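Local coordinates for amidohydrolase 3 domain-containing protein (Pyrococcus furiosus, PDB 3ICJ) that is of unknown specific function but binds two zinc ions and probably hydrolyses carbon-nitrogen bonds other than peptide bonds, at residues 357-362 with 369-374; 383-388 with 425-430; 186-191 with 200-205; 162-167 with 171-176. All blocks are in the same frame, centred on the assembly; numbering follows the deposited sequence.

Contact 1 (357-362 with 369-374); sequences VALDAF and GRIEHA. With ZN (zinc ion), chain C.
Helix 352-365 lies against strand 370-371 with no hydrogen bond between segments 357-362 and 369-374; the nearest CA atoms, of Phe-362 and Gly-369, are 6.5 Å apart. Phe-362 lays one ring face over the Gly-369 backbone. Gly-369 CA stands 3.8 Å from the Phe-362 ring centroid, a CH-pi contact 19° off the normal. The missing side chain at Gly-369 lets the ring come this close. The ring edge meets Ile-371, with Phe-362 CE2 3.8 Å from Ile-371 CG1. Ile-371 CG1 is anti to the carbonyl carbon (chi1 -69°), which, with chi2 extended, carries CD1 to the helix. There Ile-371 CD1 meets Ala-358 CB at 3.9 Å and, crosswise, Leu-359 CD2. Arg-370 points away from the helix and grips Glu-372 side-on in a salt bridge, NE to OE2 and NH2 to OE1. Glu-372 OE1 also makes a hydrogen bond with ND1 of the zinc ligand His-101, consistent with a second-shell role. His-373 NE2 binds a zinc ion at 2.4 Å, shared with His-348, and its ND1 is held by Gln-395. This is a beta-alpha-beta unit of the amidohydrolase barrel, with a metal ligand just past the end of its strand.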
loop_
_atom_site.group_PDB
_atom_site.type_symbol
_atom_site.label_atom_id
_atom_site.label_comp_id
_atom_site.label_asym_id
_atom_site.label_seq_id
_atom_site.Cartn_x
_atom_site.Cartn_y
_atom_site.Cartn_z
ATOM N N VAL A 357 -14.247 -13.083 10.897
ATOM C CA VAL A 357 -15.279 -12.758 9.896
ATOM C C VAL A 357 -14.762 -13.058 8.482
ATOM O O VAL A 357 -15.466 -13.688 7.671
ATOM C CB VAL A 357 -15.765 -11.271 10.019
ATOM C CG1 VAL A 357 -16.639 -10.853 8.795
ATOM C CG2 VAL A 357 -16.562 -11.081 11.314
ATOM N N ALA A 358 -13.515 -12.648 8.213
ATOM C CA ALA A 358 -12.858 -12.894 6.920
ATOM C C ALA A 358 -12.637 -14.389 6.652
ATOM O O ALA A 358 -12.948 -14.865 5.569
ATOM C CB ALA A 358 -11.531 -12.129 6.824
ATOM N N LEU A 359 -12.124 -15.118 7.639
ATOM C CA LEU A 359 -11.980 -16.578 7.542
ATOM C C LEU A 359 -13.305 -17.313 7.326
ATOM O O LEU A 359 -13.376 -18.202 6.473
ATOM C CB LEU A 359 -11.216 -17.147 8.743
ATOM C CG LEU A 359 -9.757 -16.701 8.928
ATOM C CD1 LEU A 359 -9.213 -17.191 10.267
ATOM C CD2 LEU A 359 -8.878 -17.169 7.799
ATOM N N ASP A 360 -14.348 -16.925 8.065
ATOM C CA ASP A 360 -15.696 -17.460 7.862
ATOM C C ASP A 360 -16.188 -17.235 6.443
ATOM O O ASP A 360 -16.813 -18.111 5.857
ATOM C CB ASP A 360 -16.713 -16.798 8.803
ATOM C CG ASP A 360 -16.564 -17.233 10.259
ATOM O OD1 ASP A 360 -15.853 -18.216 10.558
ATOM O OD2 ASP A 360 -17.177 -16.568 11.113
ATOM N N ALA A 361 -15.940 -16.040 5.917
ATOM C CA ALA A 361 -16.411 -15.687 4.590
ATOM C C ALA A 361 -15.706 -16.506 3.507
ATOM O O ALA A 361 -16.359 -16.967 2.565
ATOM C CB ALA A 361 -16.236 -14.222 4.351
ATOM N N PHE A 362 -14.388 -16.690 3.659
ATOM C CA PHE A 362 -13.592 -17.486 2.719
ATOM C C PHE A 362 -13.939 -18.969 2.784
ATOM O O PHE A 362 -14.015 -19.635 1.748
ATOM C CB PHE A 362 -12.079 -17.296 2.942
ATOM C CG PHE A 362 -11.571 -15.920 2.612
ATOM C CD1 PHE A 362 -12.158 -15.158 1.610
ATOM C CD2 PHE A 362 -10.480 -15.392 3.302
ATOM C CE1 PHE A 362 -11.679 -13.884 1.309
ATOM C CE2 PHE A 362 -9.996 -14.122 3.010
ATOM C CZ PHE A 362 -10.593 -13.365 2.015
ATOM N N GLY A 369 -8.899 -16.370 -0.446
ATOM C CA GLY A 369 -8.686 -14.951 -0.667
ATOM C C GLY A 369 -7.418 -14.494 0.011
ATOM O O GLY A 369 -6.593 -15.311 0.431
ATOM N N ARG A 370 -7.247 -13.180 0.092
ATOM C CA ARG A 370 -6.172 -12.629 0.852
ATOM C C ARG A 370 -6.699 -11.708 1.942
ATOM O O ARG A 370 -7.773 -11.106 1.808
ATOM C CB ARG A 370 -5.095 -11.929 -0.034
ATOM C CG ARG A 370 -5.621 -10.943 -1.024
ATOM C CD ARG A 370 -4.504 -10.345 -1.894
ATOM N NE ARG A 370 -3.790 -9.269 -1.189
ATOM C CZ ARG A 370 -2.822 -8.529 -1.725
ATOM N NH1 ARG A 370 -2.410 -8.754 -2.970
ATOM N NH2 ARG A 370 -2.250 -7.571 -1.005
ATOM N N ILE A 371 -5.914 -11.598 3.013
ATOM C CA ILE A 371 -6.217 -10.700 4.120
ATOM C C ILE A 371 -5.121 -9.632 4.197
ATOM O O ILE A 371 -3.928 -9.939 4.193
ATOM C CB ILE A 371 -6.384 -11.478 5.492
ATOM C CG1 ILE A 371 -7.655 -12.323 5.478
ATOM C CG2 ILE A 371 -6.404 -10.513 6.692
ATOM C CD1 ILE A 371 -7.763 -13.275 6.697
ATOM N N GLU A 372 -5.548 -8.374 4.217
ATOM C CA GLU A 372 -4.659 -7.247 4.397
ATOM C C GLU A 372 -4.560 -6.965 5.895
ATOM O O GLU A 372 -5.586 -6.919 6.592
ATOM C CB GLU A 372 -5.228 -6.000 3.700
ATOM C CG GLU A 372 -5.755 -6.281 2.297
ATOM C CD GLU A 372 -4.718 -7.001 1.455
ATOM O OE1 GLU A 372 -3.652 -6.411 1.204
ATOM O OE2 GLU A 372 -4.957 -8.168 1.072
ATOM N N HIS A 373 -3.323 -6.762 6.346
ATOM C CA HIS A 373 -2.919 -6.460 7.743
ATOM C C HIS A 373 -2.801 -7.685 8.642
ATOM O O HIS A 373 -1.698 -7.983 9.120
ATOM C CB HIS A 373 -3.738 -5.326 8.387
ATOM C CG HIS A 373 -3.908 -4.136 7.490
ATOM N ND1 HIS A 373 -2.843 -3.396 7.031
ATOM C CD2 HIS A 373 -5.010 -3.601 6.914
ATOM C CE1 HIS A 373 -3.280 -2.438 6.232
ATOM N NE2 HIS A 373 -4.593 -2.543 6.144
ATOM N N ALA A 374 -3.932 -8.365 8.873
ATOM C CA ALA A 374 -4.037 -9.462 9.850
ATOM C C ALA A 374 -3.292 -9.122 11.152
ATOM O O ALA A 374 -2.493 -9.924 11.648
ATOM C CB ALA A 374 -3.510 -10.783 9.238
HETATM ZN ZN ZN C . -6.538 -1.444 5.278
#

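Contact 2 (383-388 with 425-430); sequences ERIKEL and SITKLG
No ring or other flat side chain meets another where Ile-385 and Lys-386 face Ile-426 and Thr-427. Methyl groups of branched side chains and the first carbons of one lysine do the touching. Ile-385 CG2 is the hub. It lies 3.9 Å from Ile-426 CD1 and 3.8 Å from Thr-427 CG2, so one methyl is shared by two residues. Ile-426 has CG1 placed between the backbone N and the carbonyl carbon (chi1 67°). From there the chain extends, and CD1 lies across Ile-385, also near its CB. In Thr-427 the hydroxyl takes the position anti to the backbone N (chi1 -170°). This sends OG1 to the carbonyl O of Val-390 and leaves CG2 for the apolar contact. Lys-386 touches only with its first carbons. Its CB is 4.1 Å from Ile-426 CB, and its CG is 3.6 Å from Ile-426 O. The rest of the chain leads away. No direct hydrogen bond joins the segments. One water does so instead, donating to Lys-386 O at 2.6 Å and to Ile-426 O at 2.9 Å. It thus serves two backbone carbonyls, one from each segment. Helix 379-388 leads into strand 391-394, and helix 420-426 leads into strand 429-431. These two strands are parallel neighbours in the barrel sheet. Ile-385 also packs on Ile-392 of strand 391-394 and on Leu-359 of helix 352-365. Leu-429 turns to Leu-469 of helix 463-477.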
loop_
_atom_site.group_PDB
_atom_site.type_symbol
_atom_site.label_atom_id
_atom_site.label_comp_id
_atom_site.label_asym_id
_atom_site.label_seq_id
_atom_site.Cartn_x
_atom_site.Cartn_y
_atom_site.Cartn_z
ATOM N N GLU A 383 -4.389 -22.530 12.633
ATOM C CA GLU A 383 -4.779 -23.725 11.881
ATOM C C GLU A 383 -5.719 -23.428 10.720
ATOM O O GLU A 383 -5.570 -24.026 9.662
ATOM C CB GLU A 383 -5.389 -24.804 12.790
ATOM C CG GLU A 383 -4.349 -25.667 13.527
ATOM C CD GLU A 383 -3.243 -26.226 12.615
ATOM O OE1 GLU A 383 -3.559 -26.833 11.565
ATOM O OE2 GLU A 383 -2.051 -26.063 12.961
ATOM N N ARG A 384 -6.672 -22.511 10.921
ATOM C CA ARG A 384 -7.641 -22.149 9.884
ATOM C C ARG A 384 -6.964 -21.438 8.719
ATOM O O ARG A 384 -7.325 -21.666 7.573
ATOM C CB ARG A 384 -8.732 -21.225 10.431
ATOM C CG ARG A 384 -9.677 -21.852 11.433
ATOM C CD ARG A 384 -10.790 -20.874 11.763
ATOM N NE ARG A 384 -11.823 -20.856 10.726
ATOM C CZ ARG A 384 -12.769 -19.926 10.629
ATOM N NH1 ARG A 384 -13.688 -20.010 9.676
ATOM N NH2 ARG A 384 -12.803 -18.913 11.486
ATOM N N ILE A 385 -5.994 -20.577 9.034
ATOM C CA ILE A 385 -5.238 -19.810 8.038
ATOM C C ILE A 385 -4.383 -20.742 7.187
ATOM O O ILE A 385 -4.394 -20.646 5.962
ATOM C CB ILE A 385 -4.397 -18.687 8.724
ATOM C CG1 ILE A 385 -5.329 -17.613 9.302
ATOM C CG2 ILE A 385 -3.400 -18.025 7.755
ATOM C CD1 ILE A 385 -4.655 -16.641 10.260
ATOM N N LYS A 386 -3.677 -21.661 7.848
ATOM C CA LYS A 386 -2.874 -22.689 7.182
ATOM C C LYS A 386 -3.734 -23.543 6.239
ATOM O O LYS A 386 -3.378 -23.707 5.069
ATOM C CB LYS A 386 -2.197 -23.588 8.234
ATOM C CG LYS A 386 -1.198 -24.598 7.694
ATOM C CD LYS A 386 -0.697 -25.463 8.863
ATOM C CE LYS A 386 -0.092 -26.781 8.398
ATOM N NZ LYS A 386 1.304 -26.596 7.933
ATOM N N GLU A 387 -4.865 -24.051 6.756
ATOM C CA GLU A 387 -5.742 -25.010 6.056
ATOM C C GLU A 387 -6.470 -24.410 4.850
ATOM O O GLU A 387 -6.624 -25.071 3.823
ATOM C CB GLU A 387 -6.712 -25.676 7.068
ATOM C CG GLU A 387 -8.194 -25.832 6.681
ATOM C CD GLU A 387 -9.146 -25.689 7.898
ATOM O OE1 GLU A 387 -10.144 -24.936 7.800
ATOM O OE2 GLU A 387 -8.895 -26.310 8.959
ATOM N N LEU A 388 -6.899 -23.154 4.980
ATOM C CA LEU A 388 -7.552 -22.414 3.902
ATOM C C LEU A 388 -6.551 -21.738 2.953
ATOM O O LEU A 388 -6.970 -21.154 1.943
ATOM C CB LEU A 388 -8.478 -21.340 4.488
ATOM C CG LEU A 388 -9.743 -21.742 5.252
ATOM C CD1 LEU A 388 -10.328 -20.509 5.940
ATOM C CD2 LEU A 388 -10.759 -22.435 4.325
ATOM N N SER A 425 5.483 -18.720 8.203
ATOM C CA SER A 425 5.748 -20.156 8.273
ATOM C C SER A 425 4.516 -21.050 8.004
ATOM O O SER A 425 4.669 -22.245 7.758
ATOM C CB SER A 425 6.366 -20.511 9.629
ATOM O OG SER A 425 5.370 -20.462 10.644
ATOM N N ILE A 426 3.306 -20.491 8.056
ATOM C CA ILE A 426 2.094 -21.316 7.849
ATOM C C ILE A 426 1.332 -21.035 6.547
ATOM O O ILE A 426 0.474 -21.830 6.155
ATOM C CB ILE A 426 1.088 -21.246 9.040
ATOM C CG1 ILE A 426 0.489 -19.832 9.157
ATOM C CG2 ILE A 426 1.738 -21.783 10.350
ATOM C CD1 ILE A 426 -0.693 -19.686 10.098
ATOM N N THR A 427 1.612 -19.902 5.895
ATOM C CA THR A 427 0.917 -19.554 4.661
ATOM C C THR A 427 1.790 -18.628 3.808
ATOM O O THR A 427 2.909 -18.271 4.214
ATOM C CB THR A 427 -0.465 -18.886 4.962
ATOM O OG1 THR A 427 -1.225 -18.776 3.753
ATOM C CG2 THR A 427 -0.296 -17.500 5.595
ATOM N N LYS A 428 1.287 -18.249 2.636
ATOM C CA LYS A 428 1.973 -17.256 1.802
ATOM C C LYS A 428 1.787 -15.867 2.374
ATOM O O LYS A 428 0.649 -15.421 2.578
ATOM C CB LYS A 428 1.483 -17.315 0.347
ATOM C CG LYS A 428 2.022 -18.545 -0.385
ATOM C CD LYS A 428 1.230 -18.867 -1.632
ATOM C CE LYS A 428 1.776 -20.161 -2.245
ATOM N NZ LYS A 428 0.996 -20.585 -3.427
ATOM N N LEU A 429 2.903 -15.187 2.636
ATOM C CA LEU A 429 2.848 -13.850 3.234
ATOM C C LEU A 429 3.703 -12.889 2.416
ATOM O O LEU A 429 4.681 -13.292 1.819
ATOM C CB LEU A 429 3.273 -13.868 4.716
ATOM C CG LEU A 429 3.221 -12.520 5.446
ATOM C CD1 LEU A 429 2.473 -12.587 6.744
ATOM C CD2 LEU A 429 4.632 -12.034 5.687
ATOM N N GLY A 430 3.314 -11.624 2.381
ATOM C CA GLY A 430 4.053 -10.621 1.614
ATOM C C GLY A 430 4.157 -9.343 2.418
ATOM O O GLY A 430 3.349 -9.117 3.329
HETATM O O HOH W 1 -1.230 -22.586 3.996
#

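Contact 3 (186-191 with 200-205); sequences KPSKDF and ERALEE
An ST turn and a type I beta turn, both starting at Ser-188, set Asp-190 against Ala-202 near the start of helix 200-214. Ser-188 OG accepts from Asp-190 N at 3.1 Å, and Ser-188 O accepts from Phe-191 N. The turn is therefore closed by bonds of its own. It points Asp-190 at the helix. Asp-190 CB packs on Ala-202 CB at 3.6 Å, and Phe-191 CB touches the same methyl more loosely. The small alanine allows the backbones to approach, with Asp-190 CA 5.5 Å from Ala-202 CA. Asp-190 CG is anti to the carbonyl carbon (chi1 -59°), which swings the carboxylate over Glu-200 and Arg-201. Its OD2 lies 3.2 Å from Arg-201 CB. No hydrogen bond crosses between the segments, yet a negative group near a helix N-terminus may be favoured by the helix dipole. Asp-190 OD1 is also 3.8 Å from Glu-200 OE1, with the two carboxylate planes 51° apart. These like charges probably repel. Lys-189 may ease this: its NZ makes a long salt bridge to Asp-190 OD1 and is 4.2 Å from Glu-200 OE1. Arg-201 and Asp-190 run side by side, but the guanidinium leads away to Glu-204, one turn on, in an ion pair whose very short distance makes its detail doubtful. The turn follows helix 177-183 and leads into strand 191-192. That strand pairs with strand 197-199. Arg-199 NH2 bonds Lys-189 O, and the Arg-199 backbone pairs with that of Asp-190. Leu-203 faces inward, onto Val-198 and strand 163-167.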
loop_
_atom_site.group_PDB
_atom_site.type_symbol
_atom_site.label_atom_id
_atom_site.label_comp_id
_atom_site.label_asym_id
_atom_site.label_seq_id
_atom_site.Cartn_x
_atom_site.Cartn_y
_atom_site.Cartn_z
ATOM N N LYS A 186 -23.647 19.828 4.248
ATOM C CA LYS A 186 -24.856 20.094 5.033
ATOM C C LYS A 186 -24.438 20.538 6.439
ATOM O O LYS A 186 -23.392 20.096 6.925
ATOM C CB LYS A 186 -25.749 18.843 5.085
ATOM C CG LYS A 186 -26.120 18.285 3.711
ATOM C CD LYS A 186 -27.037 17.083 3.814
ATOM C CE LYS A 186 -27.204 16.421 2.459
ATOM N NZ LYS A 186 -28.393 15.520 2.453
ATOM N N PRO A 187 -25.225 21.433 7.084
ATOM C CA PRO A 187 -24.898 21.818 8.467
ATOM C C PRO A 187 -24.807 20.610 9.406
ATOM O O PRO A 187 -25.617 19.682 9.301
ATOM C CB PRO A 187 -26.077 22.716 8.872
ATOM C CG PRO A 187 -26.588 23.274 7.587
ATOM C CD PRO A 187 -26.408 22.165 6.581
ATOM N N SER A 188 -23.791 20.600 10.265
ATOM C CA SER A 188 -23.688 19.617 11.344
ATOM C C SER A 188 -22.835 20.168 12.479
ATOM O O SER A 188 -22.178 21.210 12.330
ATOM C CB SER A 188 -23.121 18.271 10.850
ATOM O OG SER A 188 -21.709 18.300 10.739
ATOM N N LYS A 189 -22.840 19.460 13.609
ATOM C CA LYS A 189 -21.970 19.807 14.743
ATOM C C LYS A 189 -20.470 19.557 14.458
ATOM O O LYS A 189 -19.607 19.963 15.241
ATOM C CB LYS A 189 -22.444 19.115 16.035
ATOM C CG LYS A 189 -22.892 17.672 15.881
ATOM C CD LYS A 189 -21.766 16.678 16.116
ATOM C CE LYS A 189 -22.324 15.338 16.560
ATOM N NZ LYS A 189 -21.258 14.315 16.675
ATOM N N ASP A 190 -20.174 18.919 13.319
ATOM C CA ASP A 190 -18.800 18.657 12.894
ATOM C C ASP A 190 -18.267 19.714 11.915
ATOM O O ASP A 190 -17.108 19.647 11.484
ATOM C CB ASP A 190 -18.698 17.270 12.242
ATOM C CG ASP A 190 -19.125 16.139 13.168
ATOM O OD1 ASP A 190 -18.896 16.235 14.394
ATOM O OD2 ASP A 190 -19.675 15.140 12.653
ATOM N N PHE A 191 -19.112 20.670 11.538
ATOM C CA PHE A 191 -18.714 21.691 10.562
ATOM C C PHE A 191 -18.998 23.068 11.129
ATOM O O PHE A 191 -20.136 23.385 11.489
ATOM C CB PHE A 191 -19.403 21.454 9.197
ATOM C CG PHE A 191 -19.099 22.504 8.117
ATOM C CD1 PHE A 191 -17.823 23.074 7.972
ATOM C CD2 PHE A 191 -20.098 22.877 7.213
ATOM C CE1 PHE A 191 -17.556 24.012 6.954
ATOM C CE2 PHE A 191 -19.848 23.821 6.196
ATOM C CZ PHE A 191 -18.568 24.389 6.069
ATOM N N GLU A 200 -14.222 15.017 12.420
ATOM C CA GLU A 200 -14.924 13.745 12.447
ATOM C C GLU A 200 -15.655 13.437 11.153
ATOM O O GLU A 200 -15.036 13.294 10.120
ATOM C CB GLU A 200 -15.870 13.666 13.641
ATOM C CG GLU A 200 -15.164 13.685 14.963
ATOM C CD GLU A 200 -16.104 13.545 16.146
ATOM O OE1 GLU A 200 -17.284 13.212 15.945
ATOM O OE2 GLU A 200 -15.656 13.763 17.284
ATOM N N ARG A 201 -16.979 13.338 11.228
ATOM C CA ARG A 201 -17.778 12.884 10.098
ATOM C C ARG A 201 -17.613 13.811 8.898
ATOM O O ARG A 201 -17.449 13.355 7.766
ATOM C CB ARG A 201 -19.254 12.790 10.489
ATOM C CG ARG A 201 -19.674 11.421 11.002
ATOM C CD ARG A 201 -18.508 10.693 11.650
ATOM N NE ARG A 201 -18.357 9.336 11.133
ATOM C CZ ARG A 201 -17.259 8.600 11.276
ATOM N NH1 ARG A 201 -16.209 9.090 11.922
ATOM N NH2 ARG A 201 -17.210 7.374 10.773
ATOM N N ALA A 202 -17.657 15.114 9.154
ATOM C CA ALA A 202 -17.773 16.100 8.091
ATOM C C ALA A 202 -16.474 16.219 7.335
ATOM O O ALA A 202 -16.452 16.533 6.165
ATOM C CB ALA A 202 -18.182 17.425 8.643
ATOM N N LEU A 203 -15.390 15.941 8.029
ATOM C CA LEU A 203 -14.074 15.804 7.402
ATOM C C LEU A 203 -13.990 14.567 6.487
ATOM O O LEU A 203 -13.509 14.670 5.359
ATOM C CB LEU A 203 -12.960 15.766 8.456
ATOM C CG LEU A 203 -11.549 15.371 7.994
ATOM C CD1 LEU A 203 -10.953 16.359 6.996
ATOM C CD2 LEU A 203 -10.658 15.284 9.173
ATOM N N GLU A 204 -14.443 13.418 6.986
ATOM C CA GLU A 204 -14.584 12.196 6.180
ATOM C C GLU A 204 -15.416 12.419 4.916
ATOM O O GLU A 204 -15.010 12.012 3.833
ATOM C CB GLU A 204 -15.208 11.066 6.998
ATOM C CG GLU A 204 -14.260 10.350 7.942
ATOM C CD GLU A 204 -14.990 9.399 8.893
ATOM O OE1 GLU A 204 -16.040 8.833 8.507
ATOM O OE2 GLU A 204 -14.514 9.218 10.036
ATOM N N GLU A 205 -16.572 13.067 5.066
ATOM C CA GLU A 205 -17.435 13.455 3.936
ATOM C C GLU A 205 -16.763 14.467 2.983
ATOM O O GLU A 205 -16.898 14.342 1.762
ATOM C CB GLU A 205 -18.793 13.972 4.451
ATOM C CG GLU A 205 -19.654 14.768 3.458
ATOM C CD GLU A 205 -20.550 13.910 2.550
ATOM O OE1 GLU A 205 -21.594 14.437 2.109
ATOM O OE2 GLU A 205 -20.231 12.729 2.270
#

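Contact 4 (162-167 with 171-176); sequences PVFLYR and HVAVMN
Met-175 lies beside Phe-164 across an antiparallel strand pair, and its chain runs along that neighbour. At its root, Met-175 CB sits 3.3 Å from Val-163 O. CG takes the place between the backbone N and the carbonyl carbon (chi1 66°). The chain extends to SD and bends there (chi3 83°). This turns the tip methyl CE to Phe-164 CE1, 3.7 Å away and oblique to the ring. The end of that ring, Phe-164 CZ, meets Ala-173 CB at 3.7 Å. Met-175, Phe-164, Ala-173 and Tyr-166 share one face of the sheet, where Leu-203 of helix 200-214 also packs. Leu-165 and Val-174 lie on the other face, and Leu-165 CB touches Val-174 CG1 at 4.0 Å. They are the hydrogen-bonded pair: Leu-165 N to Val-174 O is 2.8 Å, and Val-174 N to Leu-165 O is 2.9 Å. Arg-167 N adds a nearly straight bond to Val-172 O, also 2.8 Å. Beyond this, the Arg-167 side chain reaches Gln-144. At the other end the pairing slackens, where the backbone bond, Asn-176 N to Val-163 O, is weak. The Asn-176 side chain takes over. Its OD1 accepts from Val-163 N at 3.3 Å, with the donor well above the carbonyl plane, and also from Met-179 N as N-cap of helix 177-183. Its ND2 donates to Arg-161 O and Leu-156 O. The chemistry implies a hairpin held by backbone bonds, faced with apolar groups, and finished by one amide that ties strand, helix and loop together.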
loop_
_atom_site.group_PDB
_atom_site.type_symbol
_atom_site.label_atom_id
_atom_site.label_comp_id
_atom_site.label_asym_id
_atom_site.label_seq_id
_atom_site.Cartn_x
_atom_site.Cartn_y
_atom_site.Cartn_z
ATOM N N PRO A 162 -8.920 27.449 -4.275
ATOM C CA PRO A 162 -9.359 26.587 -3.161
ATOM C C PRO A 162 -8.192 26.031 -2.360
ATOM O O PRO A 162 -7.146 25.704 -2.918
ATOM C CB PRO A 162 -10.118 25.448 -3.852
ATOM C CG PRO A 162 -10.586 26.039 -5.119
ATOM C CD PRO A 162 -9.508 26.992 -5.553
ATOM N N VAL A 163 -8.384 25.977 -1.050
ATOM C CA VAL A 163 -7.343 25.595 -0.110
ATOM C C VAL A 163 -7.964 24.614 0.879
ATOM O O VAL A 163 -9.082 24.830 1.338
ATOM C CB VAL A 163 -6.773 26.858 0.602
ATOM C CG1 VAL A 163 -6.107 26.508 1.896
ATOM C CG2 VAL A 163 -5.781 27.608 -0.316
ATOM N N PHE A 164 -7.265 23.524 1.192
ATOM C CA PHE A 164 -7.793 22.543 2.141
ATOM C C PHE A 164 -6.604 22.003 2.920
ATOM O O PHE A 164 -5.731 21.341 2.346
ATOM C CB PHE A 164 -8.537 21.429 1.385
ATOM C CG PHE A 164 -9.169 20.379 2.283
ATOM C CD1 PHE A 164 -10.515 20.448 2.600
ATOM C CD2 PHE A 164 -8.422 19.318 2.789
ATOM C CE1 PHE A 164 -11.107 19.492 3.419
ATOM C CE2 PHE A 164 -9.006 18.353 3.614
ATOM C CZ PHE A 164 -10.348 18.443 3.928
ATOM N N LEU A 165 -6.560 22.304 4.217
ATOM C CA LEU A 165 -5.363 22.052 5.029
ATOM C C LEU A 165 -5.626 21.195 6.267
ATOM O O LEU A 165 -6.308 21.630 7.187
ATOM C CB LEU A 165 -4.730 23.377 5.472
ATOM C CG LEU A 165 -4.448 24.450 4.416
ATOM C CD1 LEU A 165 -4.071 25.762 5.089
ATOM C CD2 LEU A 165 -3.363 24.022 3.452
ATOM N N TYR A 166 -5.082 19.982 6.275
ATOM C CA TYR A 166 -5.204 19.096 7.427
ATOM C C TYR A 166 -4.476 19.665 8.640
ATOM O O TYR A 166 -3.455 20.340 8.503
ATOM C CB TYR A 166 -4.660 17.706 7.091
ATOM C CG TYR A 166 -5.543 16.912 6.157
ATOM C CD1 TYR A 166 -6.618 16.177 6.643
ATOM C CD2 TYR A 166 -5.304 16.895 4.790
ATOM C CE1 TYR A 166 -7.429 15.450 5.792
ATOM C CE2 TYR A 166 -6.110 16.171 3.931
ATOM C CZ TYR A 166 -7.170 15.450 4.438
ATOM O OH TYR A 166 -7.974 14.727 3.587
ATOM N N ARG A 167 -5.007 19.389 9.826
ATOM C CA ARG A 167 -4.226 19.476 11.054
ATOM C C ARG A 167 -3.256 18.305 11.174
ATOM O O ARG A 167 -3.361 17.322 10.441
ATOM C CB ARG A 167 -5.149 19.520 12.274
ATOM C CG ARG A 167 -4.490 20.065 13.531
ATOM C CD ARG A 167 -5.427 19.984 14.724
ATOM N NE ARG A 167 -4.777 20.409 15.960
ATOM C CZ ARG A 167 -3.958 19.644 16.675
ATOM N NH1 ARG A 167 -3.684 18.409 16.276
ATOM N NH2 ARG A 167 -3.409 20.113 17.787
ATOM N N HIS A 171 -7.295 14.566 11.932
ATOM C CA HIS A 171 -8.662 14.425 12.449
ATOM C C HIS A 171 -9.467 15.715 12.262
ATOM O O HIS A 171 -10.681 15.719 12.465
ATOM C CB HIS A 171 -8.674 13.982 13.927
ATOM C CG HIS A 171 -7.943 12.698 14.180
ATOM N ND1 HIS A 171 -8.158 11.558 13.435
ATOM C CD2 HIS A 171 -6.997 12.377 15.095
ATOM C CE1 HIS A 171 -7.373 10.592 13.877
ATOM N NE2 HIS A 171 -6.660 11.063 14.884
ATOM N N VAL A 172 -8.785 16.789 11.847
ATOM C CA VAL A 172 -9.386 18.134 11.654
ATOM C C VAL A 172 -8.791 18.771 10.380
ATOM O O VAL A 172 -7.630 18.508 10.048
ATOM C CB VAL A 172 -9.108 19.087 12.879
ATOM C CG1 VAL A 172 -9.737 20.477 12.681
ATOM C CG2 VAL A 172 -9.575 18.478 14.225
ATOM N N ALA A 173 -9.565 19.600 9.671
ATOM C CA ALA A 173 -9.024 20.375 8.559
ATOM C C ALA A 173 -9.596 21.791 8.531
ATOM O O ALA A 173 -10.695 22.014 9.018
ATOM C CB ALA A 173 -9.293 19.672 7.237
ATOM N N VAL A 174 -8.833 22.737 7.992
ATOM C CA VAL A 174 -9.333 24.093 7.742
ATOM C C VAL A 174 -9.353 24.350 6.236
ATOM O O VAL A 174 -8.487 23.856 5.499
ATOM C CB VAL A 174 -8.537 25.195 8.542
ATOM C CG1 VAL A 174 -7.094 25.346 8.028
ATOM C CG2 VAL A 174 -9.277 26.555 8.538
ATOM N N MET A 175 -10.356 25.103 5.781
ATOM C CA MET A 175 -10.485 25.446 4.364
ATOM C C MET A 175 -10.869 26.923 4.174
ATOM O O MET A 175 -11.348 27.571 5.114
ATOM C CB MET A 175 -11.464 24.477 3.647
ATOM C CG MET A 175 -12.937 24.565 4.090
ATOM S SD MET A 175 -13.971 23.192 3.483
ATOM C CE MET A 175 -13.604 21.962 4.702
ATOM N N ASN A 176 -10.638 27.471 2.981
ATOM C CA ASN A 176 -11.144 28.823 2.705
ATOM C C ASN A 176 -12.549 28.777 2.084
ATOM O O ASN A 176 -13.122 27.684 1.935
ATOM C CB ASN A 176 -10.148 29.669 1.897
ATOM C CG ASN A 176 -9.933 29.157 0.497
ATOM O OD1 ASN A 176 -10.553 28.175 0.065
ATOM N ND2 ASN A 176 -9.043 29.823 -0.231
#

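Contacts 1 and 4 are buried; contacts 2 and 3 are only partly so. Contacts 1 and 2 are neighbours on the same parallel strands of the barrel, and they touch through the Asp-360 to Arg-384 salt bridge and Leu-359 against Ile-385. Contact 1 alone reaches the zinc site; contact 2 lies further out, and a water bridges backbone carbonyls of its two segments. Contacts 3 and 4 form a second cluster around a separate mixed sheet, where Leu-203 packs on His-171, Ala-173 and Phe-164. The centres of contacts 2 and 4 are about 43 Å apart. Contact 4 is the one with direct hydrogen bonds between its segments. Contact 3 has charged groups at a rim around a buried Asp-190 and Ala-202.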